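Local atomic coordinates of protein argonaute 5 (Arabidopsis thaliana, PDB entry 4G0O), a protein that probably binds small guide RNAs for gene silencing, with a MID domain that uses a nucleotide specificity loop to sort them by their 5' nucleotide. Residues Ser20-Arg25 / Leu83-Gly88; Thr15-Ser20 / Pro53-Pro58. All coordinates share one frame; numbering follows the deposited sequence.

From the N terminus, the chain runs up strand 7-18, whose last residues enter contact 2, and at Ser20 passes directly into contact 1. Contact 2 then closes after the chain has gone through helix 27-42 and returned to residues 53-58, which line up beside residues 15-20 in the parallel sheet. Contact 1 closes later, beyond helix 62-72 and strand 78-82, when residues 83-88 reach residues 20-25. The two closures therefore cross rather than nest. Contact 2 ties strand 55-56 to strand 7-18, and contact 1 joins the loops leaving strands 7-18 and 78-82. Phe19, packed against Pro84, connects them, as does the shared Ser20.

Contact 1 of 2, residues Ser20-Arg25 / Leu83-Gly88; sequences STRIDR and LPDVTG
Ser20, Thr21 and Arg22 gather round the carboxylate of Asp85, joining two loops that leave the C-terminal ends of adjacent parallel strands, 7-18 and 78-82, in the alpha/beta MID domain. By correspondence with other Argonautes, residues 84-88 probably belong to the nucleotide specificity loop; Asp85, near its start, is the residue held by the neighbouring loop. Ser20 comes first. Ser20 OG, anti to the backbone N (chi1 170°), donates to Asp85 OD2 at 2.6 Å and meets that oxygen on the syn side, somewhat out of the carboxylate plane. Ser20 CB lies 3.7 Å from Leu83 O, and the side chain also touches Ile82 and Pro110. At Thr21 the backbone takes over: Thr21 N donates to Asp85 OD1 at 2.9 Å, again on the syn side but tilted 31° from the carboxylate plane. Bonds to both oxygens limit rotation of the group. Thr21 OG1 reaches the same OD1 indirectly, through a water. Arg22 N-H is shared weakly between Asp85 OD1 and Ser20 OG, and Arg22 CB packs 3.5 Å from Asp85 OD2. Beyond CB the chain bends at chi2 and chi3, and the guanidinium stands with its plane 81° from that of the carboxylate. The resulting salt bridge is long, Arg22 NE to Asp85 OD1 3.9 Å, although OD1 sits at the edge of the guanidinium, near its plane. A second water links the two, donating to Asp85 OD1 and accepting a weak bond from Arg22 NE. OD1 thus takes two N-H groups and two waters, OD2 the Ser20 hydroxyl; so many donors and a nearby positive charge would be expected to stabilise the ionised carboxylate. Farther on, Asp24 OD1 accepts from Gly26 N, just ahead of helix 27-42.

Contact 2 of 2, residues Thr15-Ser20 / Pro53-Pro58; sequences TCVSFS and PFISCP
Ser18 and Ile55 share the shortest of three backbone hydrogen bonds, Ser18 N to Ile55 O at 2.9 Å. Ile55 N to Cys16 O precedes it and Cys57 N to Ser18 O follows, each 3.1 Å, so the two chains are paired in parallel. A water continues the polar side, linking Ser18 OG to Ser20 O, with a weak bond to Ser56 OG. Ser18 OG also accepts from Ser20 N at 3.2 Å, an ST turn that bends the chain at the end of the strand. On the face opposite Ser18 and Ser56, Val17 CG2 lies 3.6 Å from Ile55 CG1 as the side chains cross, both also touching Ile69 of helix 62-72. On the Ser18 side of the sheet, Cys16 CB sits over the middle of the Phe54 ring, 3.4 Å from its centroid and almost on the ring normal, a CH-pi contact; Cys16 SG makes a sulfur-aromatic contact over the same face, farther out. Helix 27-42 also packs on this pair, through Cys32. Cys57 SG, placed between its backbone N and carbonyl carbon (chi1 65°), makes an oblique sulfur-aromatic contact with the Phe19 ring, 3.7 Å from Phe19 CE2. Strand 55-56 pairs with one edge of strand 7-18 while strand 78-82 pairs with the other, the helix-flanked parallel sheet of a Rossmann-like MID domain.

Contact 1 of 2, residues Ser20-Arg25 / Leu83-Gly88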
loop_
_atom_site.group_PDB
_atom_site.type_symbol
_atom_site.label_atom_id
_atom_site.label_comp_id
_atom_site.label_asym_id
_atom_site.label_seq_id
_atom_site.Cartn_x
_atom_site.Cartn_y
_atom_site.Cartn_z
ATOM N N SER A 20 -0.332 -11.157 -6.393
ATOM C CA SER A 20 0.338 -11.420 -7.661
ATOM C C SER A 20 1.131 -12.708 -7.590
ATOM O O SER A 20 1.814 -12.978 -6.606
ATOM C CB SER A 20 1.280 -10.291 -8.039
ATOM O OG SER A 20 2.075 -10.680 -9.153
ATOM N N THR A 21 1.043 -13.493 -8.651
ATOM C CA THR A 21 1.758 -14.753 -8.730
ATOM C C THR A 21 3.070 -14.587 -9.506
ATOM O O THR A 21 4.057 -15.323 -9.311
ATOM C CB THR A 21 0.882 -15.784 -9.432
ATOM O OG1 THR A 21 -0.293 -16.026 -8.642
ATOM C CG2 THR A 21 1.639 -17.069 -9.630
ATOM N N ARG A 22 3.074 -13.593 -10.377
ATOM C CA ARG A 22 4.119 -13.462 -11.369
ATOM C C ARG A 22 5.433 -12.951 -10.791
ATOM O O ARG A 22 6.510 -13.359 -11.222
ATOM C CB ARG A 22 3.651 -12.525 -12.471
ATOM C CG ARG A 22 3.897 -13.075 -13.839
ATOM C CD ARG A 22 2.791 -14.029 -14.257
ATOM N NE ARG A 22 1.776 -13.329 -15.042
ATOM C CZ ARG A 22 1.945 -12.940 -16.305
ATOM N NH1 ARG A 22 3.093 -13.184 -16.937
ATOM N NH2 ARG A 22 0.965 -12.305 -16.938
ATOM N N ILE A 23 5.346 -12.061 -9.812
ATOM C CA ILE A 23 6.520 -11.304 -9.389
ATOM C C ILE A 23 7.491 -12.079 -8.539
ATOM O O ILE A 23 7.124 -13.042 -7.866
ATOM C CB ILE A 23 6.136 -10.003 -8.660
ATOM C CG1 ILE A 23 5.294 -10.316 -7.420
ATOM C CG2 ILE A 23 5.376 -9.101 -9.603
ATOM C CD1 ILE A 23 4.706 -9.067 -6.761
ATOM N N ASP A 24 8.750 -11.653 -8.583
ATOM C CA ASP A 24 9.755 -12.244 -7.730
ATOM C C ASP A 24 9.305 -12.099 -6.283
ATOM O O ASP A 24 8.691 -11.092 -5.916
ATOM C CB ASP A 24 11.106 -11.571 -7.917
ATOM C CG ASP A 24 12.170 -12.181 -7.030
ATOM O OD1 ASP A 24 12.330 -11.715 -5.879
ATOM O OD2 ASP A 24 12.823 -13.155 -7.470
ATOM N N ARG A 25 9.603 -13.104 -5.468
ATOM C CA ARG A 25 9.170 -13.105 -4.076
ATOM C C ARG A 25 9.824 -12.012 -3.233
ATOM O O ARG A 25 9.416 -11.790 -2.090
ATOM C CB ARG A 25 9.418 -14.477 -3.432
ATOM C CG ARG A 25 8.286 -15.498 -3.626
ATOM C CD ARG A 25 7.028 -15.164 -2.789
ATOM N NE ARG A 25 5.787 -15.392 -3.536
ATOM C CZ ARG A 25 5.055 -16.507 -3.484
ATOM N NH1 ARG A 25 5.432 -17.525 -2.714
ATOM N NH2 ARG A 25 3.942 -16.604 -4.213
ATOM N N LEU A 83 -1.981 -5.915 -6.423
ATOM C CA LEU A 83 -3.124 -6.480 -7.146
ATOM C C LEU A 83 -2.796 -7.756 -7.906
ATOM O O LEU A 83 -1.652 -7.987 -8.289
ATOM C CB LEU A 83 -3.668 -5.451 -8.155
ATOM C CG LEU A 83 -4.223 -4.155 -7.571
ATOM C CD1 LEU A 83 -4.368 -3.087 -8.663
ATOM C CD2 LEU A 83 -5.556 -4.453 -6.870
ATOM N N PRO A 84 -3.817 -8.583 -8.156
ATOM C CA PRO A 84 -3.621 -9.786 -8.972
ATOM C C PRO A 84 -3.011 -9.443 -10.328
ATOM O O PRO A 84 -3.049 -8.276 -10.741
ATOM C CB PRO A 84 -5.047 -10.305 -9.151
ATOM C CG PRO A 84 -5.733 -9.874 -7.928
ATOM C CD PRO A 84 -5.189 -8.499 -7.629
ATOM N N ASP A 85 -2.444 -10.432 -11.005
ATOM C CA ASP A 85 -1.848 -10.176 -12.310
ATOM C C ASP A 85 -2.908 -9.842 -13.350
ATOM O O ASP A 85 -2.673 -9.028 -14.233
ATOM C CB ASP A 85 -0.996 -11.363 -12.763
ATOM C CG ASP A 85 0.137 -11.664 -11.795
ATOM O OD1 ASP A 85 0.293 -12.846 -11.415
ATOM O OD2 ASP A 85 0.859 -10.718 -11.396
ATOM N N VAL A 86 -4.076 -10.470 -13.255
ATOM C CA VAL A 86 -5.154 -10.188 -14.198
ATOM C C VAL A 86 -6.071 -9.136 -13.589
ATOM O O VAL A 86 -6.429 -9.226 -12.404
ATOM C CB VAL A 86 -5.966 -11.463 -14.531
ATOM C CG1 VAL A 86 -6.943 -11.188 -15.670
ATOM C CG2 VAL A 86 -5.030 -12.616 -14.900
ATOM N N THR A 87 -6.430 -8.115 -14.364
ATOM C CA THR A 87 -7.255 -7.058 -13.792
ATOM C C THR A 87 -8.701 -7.530 -13.672
ATOM O O THR A 87 -9.077 -8.522 -14.290
ATOM C CB THR A 87 -7.131 -5.705 -14.555
ATOM O OG1 THR A 87 -8.334 -5.428 -15.283
ATOM C CG2 THR A 87 -5.915 -5.703 -15.495
ATOM N N GLY A 88 -9.491 -6.845 -12.851
ATOM C CA GLY A 88 -10.886 -7.207 -12.656
ATOM C C GLY A 88 -11.278 -7.428 -11.201
ATOM O O GLY A 88 -12.465 -7.560 -10.886
HETATM O O HOH W 1 -1.655 -15.308 -11.001
HETATM O O HOH W 2 -0.491 -14.791 -13.445
#

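Contact 2 of 2, residues Thr15-Ser20 / Pro53-Pro58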
loop_
_atom_site.group_PDB
_atom_site.type_symbol
_atom_site.label_atom_id
_atom_site.label_comp_id
_atom_site.label_asym_id
_atom_site.label_seq_id
_atom_site.Cartn_x
_atom_site.Cartn_y
_atom_site.Cartn_z
ATOM N N THR A 15 1.071 -2.752 6.592
ATOM C CA THR A 15 1.656 -3.984 6.077
ATOM C C THR A 15 1.312 -4.135 4.606
ATOM O O THR A 15 0.645 -3.278 4.025
ATOM C CB THR A 15 1.230 -5.241 6.874
ATOM O OG1 THR A 15 2.010 -6.365 6.451
ATOM C CG2 THR A 15 -0.248 -5.538 6.681
ATOM N N CYS A 16 1.771 -5.225 4.010
ATOM C CA CYS A 16 1.645 -5.409 2.576
ATOM C C CYS A 16 1.043 -6.763 2.257
ATOM O O CYS A 16 1.406 -7.771 2.876
ATOM C CB CYS A 16 3.018 -5.317 1.942
ATOM S SG CYS A 16 3.052 -5.650 0.181
ATOM N N VAL A 17 0.132 -6.781 1.286
ATOM C CA VAL A 17 -0.418 -8.031 0.778
ATOM C C VAL A 17 -0.217 -8.096 -0.707
ATOM O O VAL A 17 -0.411 -7.099 -1.417
ATOM C CB VAL A 17 -1.927 -8.140 1.018
ATOM C CG1 VAL A 17 -2.403 -9.574 0.833
ATOM C CG2 VAL A 17 -2.235 -7.700 2.384
ATOM N N SER A 18 0.144 -9.279 -1.183
ATOM C CA SER A 18 0.306 -9.490 -2.606
ATOM C C SER A 18 -0.595 -10.599 -3.125
ATOM O O SER A 18 -0.553 -11.731 -2.640
ATOM C CB SER A 18 1.762 -9.816 -2.930
ATOM O OG SER A 18 1.860 -10.260 -4.265
ATOM N N PHE A 19 -1.402 -10.265 -4.123
ATOM C CA PHE A 19 -2.190 -11.257 -4.828
ATOM C C PHE A 19 -1.573 -11.571 -6.192
ATOM O O PHE A 19 -2.211 -12.164 -7.057
ATOM C CB PHE A 19 -3.630 -10.780 -4.990
ATOM C CG PHE A 19 -4.298 -10.421 -3.685
ATOM C CD1 PHE A 19 -4.558 -9.093 -3.359
ATOM C CD2 PHE A 19 -4.637 -11.406 -2.773
ATOM C CE1 PHE A 19 -5.170 -8.767 -2.163
ATOM C CE2 PHE A 19 -5.236 -11.084 -1.569
ATOM C CZ PHE A 19 -5.508 -9.760 -1.263
ATOM N N SER A 20 -0.332 -11.157 -6.393
ATOM C CA SER A 20 0.338 -11.420 -7.661
ATOM C C SER A 20 1.131 -12.708 -7.590
ATOM O O SER A 20 1.814 -12.978 -6.606
ATOM C CB SER A 20 1.280 -10.291 -8.039
ATOM O OG SER A 20 2.075 -10.680 -9.153
ATOM N N PRO A 53 3.647 -9.540 9.575
ATOM C CA PRO A 53 4.505 -9.909 8.441
ATOM C C PRO A 53 3.783 -9.768 7.100
ATOM O O PRO A 53 2.566 -9.904 7.065
ATOM C CB PRO A 53 4.794 -11.395 8.704
ATOM C CG PRO A 53 4.655 -11.549 10.175
ATOM C CD PRO A 53 3.534 -10.638 10.557
ATOM N N PHE A 54 4.515 -9.523 6.017
ATOM C CA PHE A 54 3.888 -9.444 4.702
ATOM C C PHE A 54 3.228 -10.773 4.366
ATOM O O PHE A 54 3.676 -11.832 4.813
ATOM C CB PHE A 54 4.906 -9.093 3.610
ATOM C CG PHE A 54 5.363 -7.664 3.636
ATOM C CD1 PHE A 54 6.131 -7.153 2.597
ATOM C CD2 PHE A 54 5.032 -6.823 4.702
ATOM C CE1 PHE A 54 6.560 -5.826 2.615
ATOM C CE2 PHE A 54 5.458 -5.501 4.724
ATOM C CZ PHE A 54 6.225 -5.007 3.678
ATOM N N ILE A 55 2.170 -10.711 3.568
ATOM C CA ILE A 55 1.444 -11.898 3.171
ATOM C C ILE A 55 1.420 -11.999 1.646
ATOM O O ILE A 55 1.236 -11.006 0.941
ATOM C CB ILE A 55 0.000 -11.885 3.733
ATOM C CG1 ILE A 55 -0.475 -10.454 3.984
ATOM C CG2 ILE A 55 -0.077 -12.636 5.042
ATOM C CD1 ILE A 55 -0.129 -9.873 5.392
ATOM N N SER A 56 1.636 -13.203 1.139
ATOM C CA SER A 56 1.489 -13.460 -0.281
ATOM C C SER A 56 0.560 -14.648 -0.437
ATOM O O SER A 56 0.776 -15.688 0.184
ATOM C CB SER A 56 2.842 -13.767 -0.918
ATOM O OG SER A 56 2.697 -13.995 -2.309
ATOM N N CYS A 57 -0.485 -14.501 -1.243
ATOM C CA CYS A 57 -1.453 -15.580 -1.371
ATOM C C CYS A 57 -2.134 -15.516 -2.738
ATOM O O CYS A 57 -2.016 -14.499 -3.432
ATOM C CB CYS A 57 -2.462 -15.507 -0.227
ATOM S SG CYS A 57 -3.486 -14.042 -0.274
ATOM N N PRO A 58 -2.825 -16.603 -3.150
ATOM C CA PRO A 58 -3.420 -16.585 -4.484
ATOM C C PRO A 58 -4.595 -15.629 -4.529
ATOM O O PRO A 58 -5.244 -15.414 -3.505
ATOM C CB PRO A 58 -3.926 -18.022 -4.662
ATOM C CG PRO A 58 -3.199 -18.834 -3.660
ATOM C CD PRO A 58 -3.010 -17.909 -2.496
HETATM O O HOH W 3 4.189 -12.035 -4.757
HETATM O O HOH W 4 0.296 -14.874 -4.451
#